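Side-chain contacts in oxidoreductase, NAD-binding/iron-sulfur cluster-binding protein (Nitratireductor pacificus pht-3B, PDB 6ZXU), which acts as a catabolic reductive dehalogenase, carrying cobalamin and two [4Fe-4S] clusters, and so probably removes halogen atoms from organic substrates: residues Gly371-Pro376 with Arg468-Ser473; Asp71-Asp76 with Lys384-Tyr389; Gly185-Met190 with Thr239-Ala244. All coordinates share one frame; numbering follows the deposited sequence. Where two conformers were deposited one is given.

Contact 1 of 3, residues Gly371-Pro376 with Arg468-Ser473; sequences GDLSDP and RRMGYS
Leu373 pushes one methyl into the angle between Met470 and Tyr472, and that methyl does most of the work in joining the two segments. Its CD1 stands 3.8 Å from CE2 of the Tyr472 ring and 4.0 Å from the SD of Met470; CD2 is marginally farther from the same sulfur. The leucine chain is extended at its second torsion (chi2 176°), which sets CD1 anti to CA and so reaching outward. Met470 bends at chi3 (-68°), turning CE away from the leucine and leaving the thioether sulfur as the nearest part of the chain. Leucine and tyrosine run past each other in opposite directions. A branched leucine, a flexible thioether and the flat ring of a tyrosine pack together here, and Trp163 of helix 161-164 also packs on Leu373 and Met470, while Leu523 and Pro524 touch Tyr472. The tyrosine is delivered by a Schellman motif closing helix 445-469: Gly471 has positive phi, easy for a residue without a side chain, and its N bonds to Arg468 O at 2.9 Å. The other side of the loop is loose and faces solvent. There Asp372 forms an Asx turn, its OD1 accepting from Ser374 N at 3.0 Å, a donor that arrives from above the carboxylate plane. The same OD1 takes Ser374 OG at 2.7 Å through its syn lone pair, so two donors restrain the carboxylate. Gly371 has backbone angles at which a CB would collide with the preceding carbonyl. Farther along, Asp375 is the N-cap of helix 376-390, a short acidic side chain suited to the helix start, though its OD1 bonds weakly to Gly377 N and Arg378 N.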
# COMPACT_ATOMS: atom_id res chain seq x y z
N GLY A 371 18.04 -20.09 -13.14
CA GLY A 371 18.38 -21.26 -12.35
C GLY A 371 17.37 -22.39 -12.60
O GLY A 371 16.68 -22.40 -13.60
N ASP A 372 17.28 -23.30 -11.66
CA ASP A 372 16.42 -24.46 -11.79
C ASP A 372 14.98 -24.12 -11.47
O ASP A 372 14.63 -23.78 -10.34
CB ASP A 372 16.90 -25.54 -10.83
CG ASP A 372 16.02 -26.82 -10.88
OD1 ASP A 372 15.27 -27.02 -11.85
OD2 ASP A 372 16.12 -27.61 -9.94
N LEU A 373 14.15 -24.18 -12.47
CA LEU A 373 12.75 -23.84 -12.36
C LEU A 373 11.85 -25.07 -12.43
O LEU A 373 10.66 -24.97 -12.73
CB LEU A 373 12.40 -22.86 -13.48
CG LEU A 373 13.20 -21.57 -13.40
CD1 LEU A 373 12.90 -20.69 -14.59
CD2 LEU A 373 12.86 -20.82 -12.11
N SER A 374 12.42 -26.22 -12.16
CA SER A 374 11.68 -27.47 -12.41
C SER A 374 10.80 -27.87 -11.27
O SER A 374 9.90 -28.68 -11.46
CB SER A 374 12.65 -28.65 -12.71
OG SER A 374 13.42 -28.99 -11.57
N ASP A 375 11.02 -27.28 -10.09
CA ASP A 375 10.19 -27.58 -8.88
C ASP A 375 9.19 -26.43 -8.60
O ASP A 375 9.61 -25.34 -8.26
CB ASP A 375 11.12 -27.81 -7.70
CG ASP A 375 10.38 -28.20 -6.41
OD1 ASP A 375 9.16 -27.99 -6.28
OD2 ASP A 375 11.02 -28.81 -5.54
N PRO A 376 7.89 -26.67 -8.80
CA PRO A 376 6.93 -25.60 -8.56
C PRO A 376 6.81 -25.18 -7.07
O PRO A 376 6.58 -24.02 -6.81
CB PRO A 376 5.61 -26.14 -9.12
CG PRO A 376 5.98 -27.38 -9.82
CD PRO A 376 7.22 -27.90 -9.21
N ARG A 468 9.52 -12.58 -17.14
CA ARG A 468 9.68 -12.46 -18.61
C ARG A 468 11.16 -12.71 -18.98
O ARG A 468 11.44 -13.39 -19.94
CB ARG A 468 9.18 -11.19 -19.12
CG ARG A 468 7.70 -10.98 -18.98
CD ARG A 468 7.12 -9.81 -19.73
NE ARG A 468 7.77 -8.58 -19.37
CZ ARG A 468 7.43 -7.77 -18.38
NH1 ARG A 468 6.41 -8.06 -17.59
NH2 ARG A 468 8.10 -6.65 -18.18
N ARG A 469 12.10 -12.25 -18.17
CA ARG A 469 13.49 -12.53 -18.33
C ARG A 469 13.76 -14.00 -18.36
O ARG A 469 14.61 -14.49 -19.11
CB ARG A 469 14.30 -11.85 -17.23
CG ARG A 469 15.78 -12.10 -17.28
CD ARG A 469 16.56 -11.42 -16.16
NE ARG A 469 16.29 -9.96 -16.05
CZ ARG A 469 16.80 -9.01 -16.85
NH1 ARG A 469 17.61 -9.27 -17.92
NH2 ARG A 469 16.47 -7.74 -16.61
N MET A 470 13.03 -14.76 -17.58
CA MET A 470 13.20 -16.22 -17.57
C MET A 470 12.41 -16.95 -18.66
O MET A 470 12.37 -18.18 -18.67
CB MET A 470 12.79 -16.73 -16.17
CG MET A 470 13.59 -16.13 -15.02
SD MET A 470 13.27 -16.86 -13.41
CE MET A 470 11.58 -16.32 -13.12
N GLY A 471 11.69 -16.20 -19.47
CA GLY A 471 10.90 -16.75 -20.56
C GLY A 471 9.54 -17.27 -20.16
O GLY A 471 9.01 -18.21 -20.79
N TYR A 472 8.91 -16.60 -19.17
CA TYR A 472 7.53 -16.91 -18.79
C TYR A 472 6.71 -15.67 -18.86
O TYR A 472 7.07 -14.65 -18.24
CB TYR A 472 7.50 -17.53 -17.39
CG TYR A 472 8.13 -18.87 -17.35
CD1 TYR A 472 7.40 -20.01 -17.66
CD2 TYR A 472 9.46 -19.02 -17.02
CE1 TYR A 472 7.98 -21.27 -17.67
CE2 TYR A 472 10.06 -20.26 -17.04
CZ TYR A 472 9.30 -21.39 -17.32
OH TYR A 472 9.90 -22.62 -17.28
N SER A 473 5.67 -15.67 -19.67
CA SER A 473 4.90 -14.48 -19.90
C SER A 473 4.31 -14.00 -18.50
O SER A 473 3.98 -14.80 -17.67
CB SER A 473 3.75 -14.76 -20.84
OG SER A 473 3.09 -13.62 -21.26

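Contact 2 of 3, residues Asp71-Asp76 with Lys384-Tyr389; sequences DSLLGD and KALGYY
The Tyr389 ring meets Leu73 obliquely, with CD1 of the leucine 4.2 Å from ring atom CE2. Arg171 makes a cation-pi contact with the same ring, and Ile164 and Asn168 also touch this side chain. At the far end the phenol OH is hydrogen-bonded to Thr167 OG1, so a tyrosine can pack its ring against Leu73 and Ile164, accept the cation of Arg171 and still satisfy its OH. The first torsion of Tyr389 (172°) sets the ring trans to its backbone nitrogen, reaching out from helix 376-390 toward Leu73. One turn earlier on this helix, Leu386 slides past Leu73 in the opposite direction; the methyls meet through their CD1 atoms, but Leu73 has two conformers, so the very short separation in this one is doubtful. The joint pairs this helix with the lead-in to helix 74-85, where Ser72 caps the turn: its OG accepts from Leu74 N at 3.2 Å with an N-H...O angle of 161°. A serine suits that place because its short hydroxyl reaches the amide, and the same OG is also bonded to Ser69 O. Leu386, buried and apolar, packs on Met463 of helix 445-469 as well as on Trp163 and Ile164.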
# COMPACT_ATOMS: atom_id res chain seq x y z
N ASP A 71 21.17 -14.16 -14.47
CA ASP A 71 19.97 -14.70 -13.76
C ASP A 71 19.26 -13.74 -12.80
O ASP A 71 18.22 -14.18 -12.16
CB ASP A 71 20.27 -15.92 -12.82
CG ASP A 71 20.64 -17.20 -13.57
OD1 ASP A 71 20.38 -17.36 -14.84
OD2 ASP A 71 21.16 -18.04 -12.79
N SER A 72 19.86 -12.55 -12.61
CA SER A 72 19.38 -11.72 -11.56
C SER A 72 18.41 -10.69 -12.06
O SER A 72 18.31 -10.28 -13.20
CB SER A 72 20.50 -11.05 -10.73
OG SER A 72 20.94 -9.88 -11.37
N LEU A 73 17.70 -10.19 -11.08
CA LEU A 73 16.76 -9.11 -11.16
C LEU A 73 17.34 -7.70 -11.52
O LEU A 73 16.62 -6.74 -11.70
CB LEU A 73 16.30 -9.09 -9.72
CG LEU A 73 15.31 -8.31 -8.99
CD1 LEU A 73 15.19 -9.25 -7.83
CD2 LEU A 73 15.97 -7.04 -8.59
N LEU A 74 18.66 -7.60 -11.60
CA LEU A 74 19.33 -6.31 -11.66
C LEU A 74 18.83 -5.37 -12.79
O LEU A 74 18.56 -4.18 -12.55
CB LEU A 74 20.83 -6.55 -11.76
CG LEU A 74 21.67 -5.30 -11.75
CD1 LEU A 74 21.53 -4.57 -10.41
CD2 LEU A 74 23.14 -5.64 -11.98
N GLY A 75 18.65 -5.90 -13.99
CA GLY A 75 18.21 -5.11 -15.12
C GLY A 75 16.84 -4.52 -14.94
O GLY A 75 16.55 -3.40 -15.37
N ASP A 76 16.02 -5.21 -14.22
CA ASP A 76 14.66 -4.77 -13.92
C ASP A 76 14.55 -3.63 -12.89
O ASP A 76 13.87 -2.65 -13.13
CB ASP A 76 13.85 -6.01 -13.49
CG ASP A 76 13.89 -7.14 -14.59
OD1 ASP A 76 13.82 -6.74 -15.84
OD2 ASP A 76 14.03 -8.33 -14.23
N LYS A 384 7.74 -15.74 -3.53
CA LYS A 384 7.46 -15.15 -2.24
C LYS A 384 8.65 -14.38 -1.65
O LYS A 384 8.51 -13.23 -1.29
CB LYS A 384 6.92 -16.16 -1.26
CG LYS A 384 5.61 -16.75 -1.70
CD LYS A 384 5.09 -17.74 -0.68
CE LYS A 384 3.77 -18.30 -1.12
NZ LYS A 384 3.26 -19.19 -0.07
N ALA A 385 9.81 -14.99 -1.62
CA ALA A 385 11.02 -14.33 -1.16
C ALA A 385 11.27 -13.05 -1.97
O ALA A 385 11.65 -11.99 -1.38
CB ALA A 385 12.22 -15.27 -1.29
N LEU A 386 11.05 -13.09 -3.26
CA LEU A 386 11.23 -11.97 -4.12
C LEU A 386 10.29 -10.85 -3.76
O LEU A 386 10.71 -9.68 -3.58
CB LEU A 386 11.09 -12.38 -5.56
CG LEU A 386 11.31 -11.35 -6.61
CD1 LEU A 386 12.70 -10.75 -6.43
CD2 LEU A 386 11.15 -11.85 -8.05
N GLY A 387 9.04 -11.16 -3.56
CA GLY A 387 8.06 -10.11 -3.15
C GLY A 387 8.42 -9.48 -1.81
O GLY A 387 8.37 -8.27 -1.69
N TYR A 388 8.87 -10.27 -0.84
CA TYR A 388 9.22 -9.73 0.50
C TYR A 388 10.47 -8.87 0.44
O TYR A 388 10.49 -7.75 0.94
CB TYR A 388 9.32 -10.84 1.53
CG TYR A 388 7.98 -11.51 1.78
CD1 TYR A 388 6.87 -10.77 2.25
CD2 TYR A 388 7.80 -12.85 1.59
CE1 TYR A 388 5.66 -11.37 2.44
CE2 TYR A 388 6.57 -13.47 1.82
CZ TYR A 388 5.51 -12.73 2.23
OH TYR A 388 4.27 -13.31 2.48
N TYR A 389 11.42 -9.28 -0.38
CA TYR A 389 12.62 -8.51 -0.63
C TYR A 389 12.34 -7.14 -1.18
O TYR A 389 13.03 -6.17 -0.86
CB TYR A 389 13.53 -9.29 -1.64
CG TYR A 389 14.72 -8.55 -2.14
CD1 TYR A 389 15.80 -8.19 -1.29
CD2 TYR A 389 14.84 -8.25 -3.47
CE1 TYR A 389 16.95 -7.57 -1.80
CE2 TYR A 389 15.99 -7.66 -3.98
CZ TYR A 389 17.04 -7.32 -3.12
OH TYR A 389 18.12 -6.72 -3.67

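Contact 3 of 3, residues Gly185-Met190 with Thr239-Ala244; sequences GYVRWM and TGYALA
Val187 and Met190, one turn apart on helix 168-190, press against Thr239 and Tyr241, which form an ST turn where strand 232-239 leaves its four-stranded antiparallel sheet. Val187 CG1 lies 3.7 Å from Thr239 OG1 and 4.0 Å from Tyr241 CB, a compact branched group packed against the turn. Met190 carries the other half: its CE comes within 3.7 Å of CZ in the Tyr241 ring, and its SD makes an oblique Met-aromatic contact, 5.4 Å from the ring centroid and 44° off the normal. The bend at chi3 of Met190 lets methyl and sulfur both reach the phenol end. The turn fixes the backbone of the tyrosine. Tyr241 N donates to Thr239 OG1 at 3.0 Å, nearly straight at 163°, while that hydroxyl is also bonded to Pro193 O, so one small oxygen serves two backbone groups. A valine in place of Thr239 would probably keep the apolar bulk but leave Tyr241 N and Pro193 O without their shared partner, freeing the turn to shift. Farther out, Phe192 meets the Tyr241 ring with planes at about 50°, and Ile99, Arg106 and Phe642 touch the same side chain. On the helix side Tyr186, its OH bonded to Asn109 OD1, backs the methionine: Met190 CE sits 3.7 Å above one face of the Tyr186 ring, offset toward its rim.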
# COMPACT_ATOMS: atom_id res chain seq x y z
N GLY A 185 8.32 16.17 -6.05
CA GLY A 185 7.10 16.60 -6.70
C GLY A 185 6.08 17.18 -5.80
O GLY A 185 5.36 18.10 -6.17
N TYR A 186 5.98 16.64 -4.59
CA TYR A 186 5.09 17.19 -3.54
C TYR A 186 5.45 18.64 -3.20
O TYR A 186 4.57 19.51 -3.13
CB TYR A 186 5.22 16.34 -2.24
CG TYR A 186 4.68 16.92 -1.00
CD1 TYR A 186 3.36 17.32 -0.91
CD2 TYR A 186 5.47 17.03 0.14
CE1 TYR A 186 2.84 17.83 0.26
CE2 TYR A 186 4.95 17.52 1.36
CZ TYR A 186 3.65 17.90 1.43
OH TYR A 186 3.15 18.42 2.61
N VAL A 187 6.76 18.92 -3.01
CA VAL A 187 7.19 20.32 -2.67
C VAL A 187 6.95 21.25 -3.90
O VAL A 187 6.49 22.37 -3.73
CB VAL A 187 8.66 20.32 -2.23
CG1 VAL A 187 9.21 21.73 -2.06
CG2 VAL A 187 8.83 19.56 -0.92
N ARG A 188 7.21 20.75 -5.10
CA ARG A 188 6.93 21.50 -6.35
C ARG A 188 5.45 21.85 -6.50
O ARG A 188 5.10 22.95 -6.89
CB ARG A 188 7.43 20.76 -7.55
CG ARG A 188 8.93 20.77 -7.70
CD ARG A 188 9.37 20.27 -9.06
NE ARG A 188 8.96 18.86 -9.34
CZ ARG A 188 9.67 17.79 -9.12
NH1 ARG A 188 10.88 17.82 -8.50
NH2 ARG A 188 9.17 16.60 -9.44
N TRP A 189 4.57 20.96 -6.09
CA TRP A 189 3.14 21.26 -6.11
C TRP A 189 2.66 22.23 -5.05
O TRP A 189 1.60 22.85 -5.19
CB TRP A 189 2.32 19.97 -6.02
CG TRP A 189 2.09 19.33 -7.35
CD1 TRP A 189 2.76 18.26 -7.92
CD2 TRP A 189 1.14 19.77 -8.31
NE1 TRP A 189 2.24 17.99 -9.17
CE2 TRP A 189 1.24 18.89 -9.44
CE3 TRP A 189 0.19 20.82 -8.34
CZ2 TRP A 189 0.45 19.04 -10.59
CZ3 TRP A 189 -0.63 20.97 -9.51
CH2 TRP A 189 -0.48 20.07 -10.60
N MET A 190 3.42 22.36 -3.96
CA MET A 190 3.17 23.36 -2.93
C MET A 190 3.71 24.76 -3.34
O MET A 190 3.38 25.76 -2.70
CB MET A 190 3.82 22.92 -1.62
CG MET A 190 2.97 21.90 -0.88
SD MET A 190 3.54 21.66 0.84
CE MET A 190 5.27 21.18 0.65
N THR A 239 15.98 21.91 -1.95
CA THR A 239 14.94 22.89 -2.19
C THR A 239 15.28 24.23 -1.52
O THR A 239 16.17 24.30 -0.66
CB THR A 239 13.57 22.35 -1.66
OG1 THR A 239 12.52 23.28 -1.92
CG2 THR A 239 13.61 22.12 -0.16
N GLY A 240 14.58 25.27 -1.94
CA GLY A 240 14.60 26.57 -1.29
C GLY A 240 13.45 26.73 -0.32
O GLY A 240 13.38 27.73 0.39
N TYR A 241 12.55 25.74 -0.24
CA TYR A 241 11.53 25.61 0.86
C TYR A 241 12.34 25.47 2.18
O TYR A 241 12.99 24.44 2.44
CB TYR A 241 10.69 24.32 0.61
CG TYR A 241 9.52 23.96 1.53
CD1 TYR A 241 8.48 24.78 1.67
CD2 TYR A 241 9.47 22.71 2.09
CE1 TYR A 241 7.36 24.42 2.39
CE2 TYR A 241 8.38 22.29 2.86
CZ TYR A 241 7.31 23.11 2.99
OH TYR A 241 6.19 22.71 3.74
N ALA A 242 12.30 26.50 3.00
CA ALA A 242 13.13 26.54 4.21
C ALA A 242 12.59 25.60 5.25
O ALA A 242 11.38 25.57 5.53
CB ALA A 242 13.17 27.93 4.79
N LEU A 243 13.52 24.88 5.84
CA LEU A 243 13.23 23.81 6.79
C LEU A 243 14.14 23.95 8.01
O LEU A 243 15.32 24.20 7.86
CB LEU A 243 13.50 22.44 6.14
CG LEU A 243 12.75 22.07 4.88
CD1 LEU A 243 13.40 20.91 4.16
CD2 LEU A 243 11.31 21.77 5.25
N ALA A 244 13.60 23.59 9.19
CA ALA A 244 14.46 23.41 10.40
C ALA A 244 15.44 22.25 10.24
O ALA A 244 15.03 21.12 9.87
CB ALA A 244 13.58 23.23 11.61

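Contacts 1 and 2 are neighbours, their centres 13 Å apart, joined by a salt bridge of 2.9 Å between Arg469 NH2 and Asp76 OD1. They also share a helix: the loop 371-376 runs into helix 376-390, which supplies 384-389. Their segments alternate along the chain. Contact 3 stands apart, 33 Å from contact 2 and 45 Å from contact 1 between centres, though helix 168-190 links it toward contact 2, since Asn168 at its start touches Tyr389. Contacts 1 and 3 flank two sheets of the same 1-2-4-3 strand order, which suggests related halves. All three lie away from the cobalamin and iron-sulfur sites.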